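Local coordinates for uncharacterized protein MTH_862 (Methanothermobacter thermautotrophicus, PDB 2R47) that is of unknown function but belongs to an archaeal family of uncharacterized proteins and assembles with a second copy of itself, at residues A[14-19]-A[42-47]; A[87-92]-A[121-126]; A[29-34]-A[52-57]. One frame throughout, in Å; residues are numbered along the deposited sequence.

The three contacts illustrate how one alpha/beta core is built from two strand pairings and the helix pair on them. Contacts 2 and 3 share one sheet: strands 28-33 and 88-91 are neighbours in it, and Val-89 N lies 2.8 Å from Gly-30 O, a probable hydrogen bond. Contact 1 lies on the face carrying Phe-31, Val-89 and Leu-123, its centre about 11 Å from that of contact 2 and about 12 Å from that of contact 3. Phe-45 CG packs 3.5 Å from Leu-123 CD2, while Phe-19 CZ approaches Phe-31 CE1 at 3.6 Å. No active site is established; the cysteinesulfonic acid at position 38 is hydrogen-bonded through OD2 to Val-34 N, at the end of segment 29-34.

Contact 1: A[14-19]-A[42-47]; sequences EHLGVF and AQLFAY
His-15 is the first residue of 14-19 to reach the second helix. Its CG stands anti to the backbone N, and this torsion presents a face of the imidazole to the rim of Phe-45. The CZ corner of the phenyl ring sits above the centre of the imidazole, with NE2 of His-15 and CZ of Phe-45 3.4 Å apart. The planes meet at 73°, a T-shaped pair in which Phe-45 supplies the edge. The imidazole also stacks with Phe-9, so an alanine here would probably loosen this aromatic cluster, losing both the platform under CZ and the stack. The carbonyl contributes as well, since His-15 O lies in the plane of the phenyl ring, 3.7 Å from Phe-45 CE1.

Leu-16 comes from another direction. One branch, CD2, is set over a face of Phe-45, 4.0 Å from the ring centroid, in a CH-pi contact. The same methyl meets the branch point of Leu-44, with Leu-16 CD2 and Leu-44 CG 3.9 Å apart. One helical turn after His-15, Phe-19 repeats its choice of torsion, CG anti to the backbone N. Phe-45 again offers an edge, now through CD1, which lies 3.6 Å from Phe-19 CG, and the planes are 76° apart. A single phenyl ring thus wedges between two aromatic faces of the first helix, whose axis crosses the other at -68°.

Ile-148 and Val-37 of the second subunit approach His-15 and Leu-44 respectively, so the helix pair also borders the dimer interface. Within the chain the cluster rests on the sheet: Phe-19 packs on Met-121 and Leu-123 of strand 118-125, Phe-45 also meets Phe-31 of strand 28-33, and His-15 lies against Ile-144 and Ala-146 of strand 142-154.

Contact 2: A[87-92]-A[121-126]; sequences VLVLLG and MGLCYM
Val-89 holds CG1 anti to its backbone N (chi1 -179°), which sends that methyl across to the next strand, where Leu-123 also keeps CG anti to N. Leu-91 instead has CG beside the backbone N, so its CD2 branch runs alongside Leu-123, both side chains pointing the same way. Leu-123 CB is consequently flanked by two methyls, 3.7 Å from Val-89 CG1 and 3.9 Å from Leu-91 CD2. In Met-121, CG beside the backbone N and an extended chi2 (-173°) place SD 3.7 Å from Val-87 CG1; the bend at chi3 (37°) sets only the terminal CE, which lies by Phe-19.

The backbones beneath form a parallel ladder. Met-121 N donates to Leu-88 O at 2.9 Å, almost straight and nearly along the C=O axis. Leu-90 N returns a bond to Met-121 O at 2.8 Å, although here the donor stands above the carbonyl plane. Leu-123 N then reaches Leu-90 O at 2.9 Å, again close to the C=O axis, and the same oxygen receives a CA-H...O contact from Gly-122. The ladder frays at its end, where Gly-92 N makes a weak bond to Leu-123 O at 3.2 Å. Beside it, Gly-92 CA packs 3.7 Å from Cys-124 CB, too close for a CB in between.

The two faces differ in company. Val-89, Met-121 and Leu-123 pack on Phe-19 of helix 11-22, whereas Leu-90 meets Leu-138 and Phe-140. Strand 88-91, helix 103-113 and strand 118-125 form a beta-alpha-beta crossover. The parallel strands run across the sheet as 53-58, 28-33, 88-91, 118-125 and 142-154, the 2-1-3-4-5 order as in flavodoxin-like folds, with this pairing between 28-33 and 142-154. The antiparallel strands 66-71 and 74-78, beyond 53-58, depart from it.

Contact 3: A[29-34]-A[52-57]; sequences IGFAGV and KDNIFI
The Phe-31 ring carries Ile-29 CG2 on one face, 3.6 Å above its plane and offset toward the rim. At its edge lie Asn-54 CB and, in plane, Ile-55 O, which is 3.6 Å from Phe-31 CD2. Phe-56, with CG anti to the backbone N, swings its ring obliquely past the backbone of the first strand, bringing CD1 to 3.4 Å from Phe-31 O and CZ near Gly-33 O. The Asn-54 amide lies alongside Ile-29; ND2 is hydrogen-bonded to Val-49 O, but the buried OD1 has no polar partner in the model.

Strand 28-33, helix 40-48 and strand 53-58 make a beta-alpha-beta crossover, and Phe-31 packs on Ala-42, Phe-45 and Ala-46 of that helix. Five hydrogen bonds join the parallel strands. The shortest, Ile-57 N to Phe-31 O at 2.7 Å, is almost straight (174°) and in the carbonyl plane. On the face of Ile-55 and Ile-57, Ile-55 CG1 settles 3.7 Å from Gly-30 CA. Where the chain enters the second strand, Lys-52 CD lies 3.4 Å from Ile-29 CD1 in one of the two conformers of Ile-29, closer than usual, while Lys-52 NZ is hydrogen-bonded to Ala-26 O.

Contact 1: A[14-19]-A[42-47]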
# COMPACT_ATOMS: atom_id res chain seq x y z
N GLU A 14 -7.83 0.59 -11.92
CA GLU A 14 -7.25 -0.09 -13.09
C GLU A 14 -5.96 -0.80 -12.76
O GLU A 14 -5.64 -1.79 -13.36
CB GLU A 14 -7.02 0.89 -14.23
CG GLU A 14 -8.36 1.51 -14.77
CD GLU A 14 -8.16 2.52 -15.87
OE1 GLU A 14 -7.16 2.39 -16.61
OE2 GLU A 14 -9.01 3.45 -16.00
N HIS A 15 -5.18 -0.24 -11.83
CA HIS A 15 -3.95 -0.90 -11.36
C HIS A 15 -4.27 -2.28 -10.77
O HIS A 15 -3.66 -3.31 -11.17
CB HIS A 15 -3.29 -0.02 -10.30
CG HIS A 15 -1.86 -0.36 -10.03
ND1 HIS A 15 -1.12 0.27 -9.06
CD2 HIS A 15 -1.01 -1.23 -10.65
CE1 HIS A 15 0.12 -0.21 -9.07
NE2 HIS A 15 0.20 -1.13 -10.01
N LEU A 16 -5.25 -2.34 -9.87
CA LEU A 16 -5.70 -3.63 -9.35
C LEU A 16 -6.27 -4.52 -10.47
O LEU A 16 -6.02 -5.75 -10.51
CB LEU A 16 -6.76 -3.43 -8.24
CG LEU A 16 -6.33 -2.57 -7.02
CD1 LEU A 16 -7.53 -2.45 -6.04
CD2 LEU A 16 -5.11 -3.18 -6.36
N GLY A 17 -7.06 -3.92 -11.36
CA GLY A 17 -7.68 -4.68 -12.46
C GLY A 17 -6.72 -5.38 -13.41
O GLY A 17 -6.93 -6.56 -13.77
N VAL A 18 -5.66 -4.68 -13.83
CA VAL A 18 -4.67 -5.33 -14.72
C VAL A 18 -3.94 -6.46 -13.99
O VAL A 18 -3.53 -7.44 -14.61
CB VAL A 18 -3.68 -4.35 -15.38
CG1 VAL A 18 -4.44 -3.31 -16.21
CG2 VAL A 18 -2.77 -3.67 -14.33
N PHE A 19 -3.78 -6.33 -12.67
CA PHE A 19 -3.21 -7.43 -11.88
C PHE A 19 -4.19 -8.61 -11.87
O PHE A 19 -3.80 -9.77 -12.15
CB PHE A 19 -2.85 -6.98 -10.44
CG PHE A 19 -2.18 -8.08 -9.62
CD1 PHE A 19 -0.88 -8.49 -9.91
CD2 PHE A 19 -2.91 -8.77 -8.65
CE1 PHE A 19 -0.27 -9.56 -9.20
CE2 PHE A 19 -2.32 -9.83 -7.95
CZ PHE A 19 -1.00 -10.18 -8.19
N ALA A 42 2.13 -5.89 -1.24
CA ALA A 42 1.66 -7.27 -1.24
C ALA A 42 0.24 -7.37 -0.66
O ALA A 42 -0.61 -8.10 -1.19
CB ALA A 42 2.66 -8.13 -0.45
N GLN A 43 -0.05 -6.62 0.42
CA GLN A 43 -1.39 -6.71 1.06
C GLN A 43 -2.47 -6.13 0.15
O GLN A 43 -3.59 -6.65 0.06
CB GLN A 43 -1.38 -5.99 2.42
CG GLN A 43 -0.57 -6.84 3.41
CD GLN A 43 -0.10 -6.10 4.67
OE1 GLN A 43 0.66 -5.17 4.63
NE2 GLN A 43 -0.50 -6.61 5.79
N LEU A 44 -2.12 -5.05 -0.55
CA LEU A 44 -3.07 -4.38 -1.45
C LEU A 44 -3.45 -5.27 -2.60
O LEU A 44 -4.64 -5.45 -2.92
CB LEU A 44 -2.49 -3.05 -1.97
CG LEU A 44 -3.42 -2.32 -2.96
CD1 LEU A 44 -4.74 -1.90 -2.29
CD2 LEU A 44 -2.70 -1.14 -3.55
N PHE A 45 -2.45 -5.87 -3.23
CA PHE A 45 -2.75 -6.69 -4.41
C PHE A 45 -3.34 -8.06 -4.05
O PHE A 45 -4.18 -8.59 -4.80
CB PHE A 45 -1.53 -6.76 -5.35
CG PHE A 45 -1.33 -5.47 -6.10
CD1 PHE A 45 -1.97 -5.28 -7.32
CD2 PHE A 45 -0.64 -4.40 -5.53
CE1 PHE A 45 -1.83 -4.07 -8.04
CE2 PHE A 45 -0.52 -3.19 -6.21
CZ PHE A 45 -1.14 -3.02 -7.47
N ALA A 46 -2.92 -8.61 -2.92
CA ALA A 46 -3.60 -9.80 -2.35
C ALA A 46 -5.07 -9.57 -2.09
O ALA A 46 -5.92 -10.42 -2.42
CB ALA A 46 -2.90 -10.25 -1.05
N TYR A 47 -5.41 -8.41 -1.52
CA TYR A 47 -6.79 -8.01 -1.37
C TYR A 47 -7.56 -8.05 -2.69
O TYR A 47 -8.69 -8.51 -2.73
CB TYR A 47 -6.94 -6.59 -0.75
CG TYR A 47 -8.41 -6.33 -0.35
CD1 TYR A 47 -8.97 -7.02 0.74
CD2 TYR A 47 -9.22 -5.44 -1.08
CE1 TYR A 47 -10.30 -6.81 1.12
CE2 TYR A 47 -10.58 -5.22 -0.69
CZ TYR A 47 -11.10 -5.93 0.39
OH TYR A 47 -12.44 -5.77 0.80

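Contact 2: A[87-92]-A[121-126]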
# COMPACT_ATOMS: atom_id res chain seq x y z
N VAL A 87 2.06 -18.38 -9.29
CA VAL A 87 2.58 -17.07 -9.76
C VAL A 87 3.44 -16.50 -8.64
O VAL A 87 2.97 -16.38 -7.49
CB VAL A 87 1.48 -16.00 -10.07
CG1 VAL A 87 2.12 -14.65 -10.52
CG2 VAL A 87 0.54 -16.50 -11.19
N LEU A 88 4.67 -16.14 -8.96
CA LEU A 88 5.52 -15.50 -7.99
C LEU A 88 5.66 -14.05 -8.41
O LEU A 88 6.13 -13.78 -9.50
CB LEU A 88 6.89 -16.19 -7.91
CG LEU A 88 7.90 -15.57 -6.93
CD1 LEU A 88 7.41 -15.38 -5.48
CD2 LEU A 88 9.23 -16.39 -6.99
N VAL A 89 5.28 -13.12 -7.53
CA VAL A 89 5.32 -11.71 -7.84
C VAL A 89 6.49 -11.10 -7.04
O VAL A 89 6.46 -11.03 -5.78
CB VAL A 89 3.95 -10.99 -7.48
CG1 VAL A 89 4.04 -9.47 -7.85
CG2 VAL A 89 2.73 -11.73 -8.14
N LEU A 90 7.51 -10.65 -7.75
CA LEU A 90 8.62 -9.93 -7.12
C LEU A 90 8.22 -8.45 -7.01
O LEU A 90 7.77 -7.85 -8.01
CB LEU A 90 9.89 -10.04 -7.97
CG LEU A 90 10.33 -11.49 -8.27
CD1 LEU A 90 11.70 -11.44 -9.13
CD2 LEU A 90 10.42 -12.32 -6.99
N LEU A 91 8.42 -7.88 -5.83
CA LEU A 91 8.13 -6.47 -5.57
C LEU A 91 9.37 -5.63 -5.79
O LEU A 91 10.52 -6.11 -5.58
CB LEU A 91 7.50 -6.30 -4.16
CG LEU A 91 6.20 -7.13 -4.07
CD1 LEU A 91 5.66 -7.10 -2.61
CD2 LEU A 91 5.08 -6.64 -5.00
N GLY A 92 9.18 -4.38 -6.25
CA GLY A 92 10.29 -3.55 -6.66
C GLY A 92 11.43 -3.33 -5.66
O GLY A 92 12.60 -3.19 -6.06
N MET A 121 6.34 -12.82 -12.18
CA MET A 121 5.90 -11.46 -12.39
C MET A 121 6.66 -10.46 -11.53
O MET A 121 7.22 -10.81 -10.50
CB MET A 121 4.40 -11.34 -12.06
CG MET A 121 3.53 -12.04 -13.07
SD MET A 121 1.76 -11.74 -12.81
CE MET A 121 1.75 -10.00 -12.26
N GLY A 122 6.65 -9.21 -11.98
CA GLY A 122 7.09 -8.10 -11.16
C GLY A 122 6.05 -7.02 -11.04
O GLY A 122 5.35 -6.66 -12.01
N LEU A 123 5.96 -6.45 -9.86
CA LEU A 123 5.05 -5.35 -9.65
C LEU A 123 5.93 -4.28 -9.03
O LEU A 123 6.53 -4.50 -7.98
CB LEU A 123 4.00 -5.81 -8.65
CG LEU A 123 2.61 -5.24 -8.56
CD1 LEU A 123 1.89 -5.44 -9.88
CD2 LEU A 123 1.88 -6.04 -7.42
N CYS A 124 6.10 -3.14 -9.70
CA CYS A 124 7.00 -2.13 -9.14
C CYS A 124 6.50 -0.71 -9.46
O CYS A 124 5.49 -0.52 -10.15
CB CYS A 124 8.44 -2.34 -9.68
SG CYS A 124 8.60 -2.17 -11.48
N TYR A 125 7.21 0.28 -8.92
CA TYR A 125 6.92 1.66 -9.16
C TYR A 125 8.15 2.30 -9.78
O TYR A 125 9.28 1.89 -9.49
CB TYR A 125 6.52 2.39 -7.88
CG TYR A 125 5.19 1.88 -7.34
CD1 TYR A 125 3.98 2.54 -7.63
CD2 TYR A 125 5.15 0.70 -6.61
CE1 TYR A 125 2.77 2.03 -7.14
CE2 TYR A 125 3.94 0.16 -6.15
CZ TYR A 125 2.75 0.83 -6.42
OH TYR A 125 1.60 0.24 -5.92
N MET A 126 7.91 3.34 -10.58
CA MET A 126 8.97 4.18 -11.15
C MET A 126 9.98 3.36 -11.95
O MET A 126 11.18 3.69 -11.95
CB MET A 126 9.67 5.01 -10.05
CG MET A 126 8.68 5.77 -9.15
SD MET A 126 7.47 6.79 -10.00
CE MET A 126 8.53 8.17 -10.49

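Contact 3: A[29-34]-A[52-57]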
# COMPACT_ATOMS: atom_id res chain seq x y z
N ILE A 29 -0.72 -17.36 -5.19
CA ILE A 29 0.21 -16.28 -5.51
C ILE A 29 1.12 -16.01 -4.33
O ILE A 29 0.68 -16.01 -3.18
CB ILE A 29 -0.54 -15.00 -5.90
CG1 ILE A 29 -1.45 -15.27 -7.11
CG2 ILE A 29 0.46 -13.85 -6.25
CD1 ILE A 29 -2.35 -14.10 -7.46
N GLY A 30 2.39 -15.78 -4.62
CA GLY A 30 3.40 -15.46 -3.62
C GLY A 30 3.87 -14.07 -3.96
O GLY A 30 4.12 -13.79 -5.12
N PHE A 31 3.94 -13.19 -2.96
CA PHE A 31 4.50 -11.82 -3.17
C PHE A 31 5.78 -11.78 -2.36
O PHE A 31 5.71 -12.03 -1.18
CB PHE A 31 3.53 -10.76 -2.61
CG PHE A 31 2.19 -10.72 -3.34
CD1 PHE A 31 1.99 -9.84 -4.39
CD2 PHE A 31 1.12 -11.53 -2.91
CE1 PHE A 31 0.75 -9.76 -5.05
CE2 PHE A 31 -0.14 -11.46 -3.57
CZ PHE A 31 -0.31 -10.58 -4.64
N ALA A 32 6.91 -11.46 -3.01
CA ALA A 32 8.21 -11.40 -2.31
C ALA A 32 8.67 -9.96 -2.31
O ALA A 32 8.75 -9.31 -3.35
CB ALA A 32 9.23 -12.28 -3.01
N GLY A 33 8.98 -9.44 -1.13
CA GLY A 33 9.48 -8.07 -1.09
C GLY A 33 10.12 -7.70 0.23
O GLY A 33 10.11 -8.48 1.20
N VAL A 34 10.64 -6.49 0.27
CA VAL A 34 11.26 -5.99 1.49
C VAL A 34 10.21 -5.63 2.55
O VAL A 34 9.34 -4.80 2.32
CB VAL A 34 12.07 -4.76 1.15
CG1 VAL A 34 12.75 -4.23 2.42
CG2 VAL A 34 13.09 -5.12 0.10
N LYS A 52 -7.91 -16.05 -4.02
CA LYS A 52 -6.81 -16.98 -4.24
C LYS A 52 -6.15 -17.28 -2.91
O LYS A 52 -6.50 -16.70 -1.91
CB LYS A 52 -5.80 -16.38 -5.20
CG LYS A 52 -6.40 -16.26 -6.59
CD LYS A 52 -5.42 -15.66 -7.54
CE LYS A 52 -6.15 -15.24 -8.84
NZ LYS A 52 -7.04 -16.31 -9.40
N ASP A 53 -5.24 -18.24 -2.90
CA ASP A 53 -4.49 -18.54 -1.68
C ASP A 53 -3.15 -17.80 -1.83
O ASP A 53 -2.32 -18.12 -2.70
CB ASP A 53 -4.28 -20.05 -1.46
CG ASP A 53 -5.44 -20.72 -0.67
OD1 ASP A 53 -6.39 -20.04 -0.21
OD2 ASP A 53 -5.38 -21.96 -0.49
N ASN A 54 -2.95 -16.78 -0.98
CA ASN A 54 -1.82 -15.86 -1.21
C ASN A 54 -0.87 -15.89 -0.01
O ASN A 54 -1.30 -16.05 1.16
CB ASN A 54 -2.36 -14.44 -1.30
CG ASN A 54 -3.35 -14.26 -2.48
OD1 ASN A 54 -3.08 -14.76 -3.57
ND2 ASN A 54 -4.47 -13.60 -2.24
N ILE A 55 0.39 -15.69 -0.31
CA ILE A 55 1.41 -15.61 0.75
C ILE A 55 2.38 -14.44 0.53
O ILE A 55 2.55 -13.97 -0.62
CB ILE A 55 2.26 -16.93 0.87
CG1 ILE A 55 3.14 -17.13 -0.37
CG2 ILE A 55 1.37 -18.22 1.11
CD1 ILE A 55 4.06 -18.44 -0.29
N PHE A 56 3.04 -14.02 1.62
CA PHE A 56 4.04 -12.92 1.56
C PHE A 56 5.37 -13.54 1.95
O PHE A 56 5.47 -14.17 3.02
CB PHE A 56 3.71 -11.82 2.53
CG PHE A 56 4.82 -10.77 2.63
CD1 PHE A 56 5.14 -10.00 1.49
CD2 PHE A 56 5.57 -10.62 3.79
CE1 PHE A 56 6.17 -9.07 1.51
CE2 PHE A 56 6.62 -9.69 3.82
CZ PHE A 56 6.93 -8.93 2.69
N ILE A 57 6.36 -13.37 1.09
CA ILE A 57 7.70 -13.90 1.31
C ILE A 57 8.57 -12.70 1.65
O ILE A 57 8.72 -11.82 0.82
CB ILE A 57 8.22 -14.59 0.03
CG1 ILE A 57 7.35 -15.82 -0.33
CG2 ILE A 57 9.74 -14.95 0.13
CD1 ILE A 57 7.47 -16.15 -1.82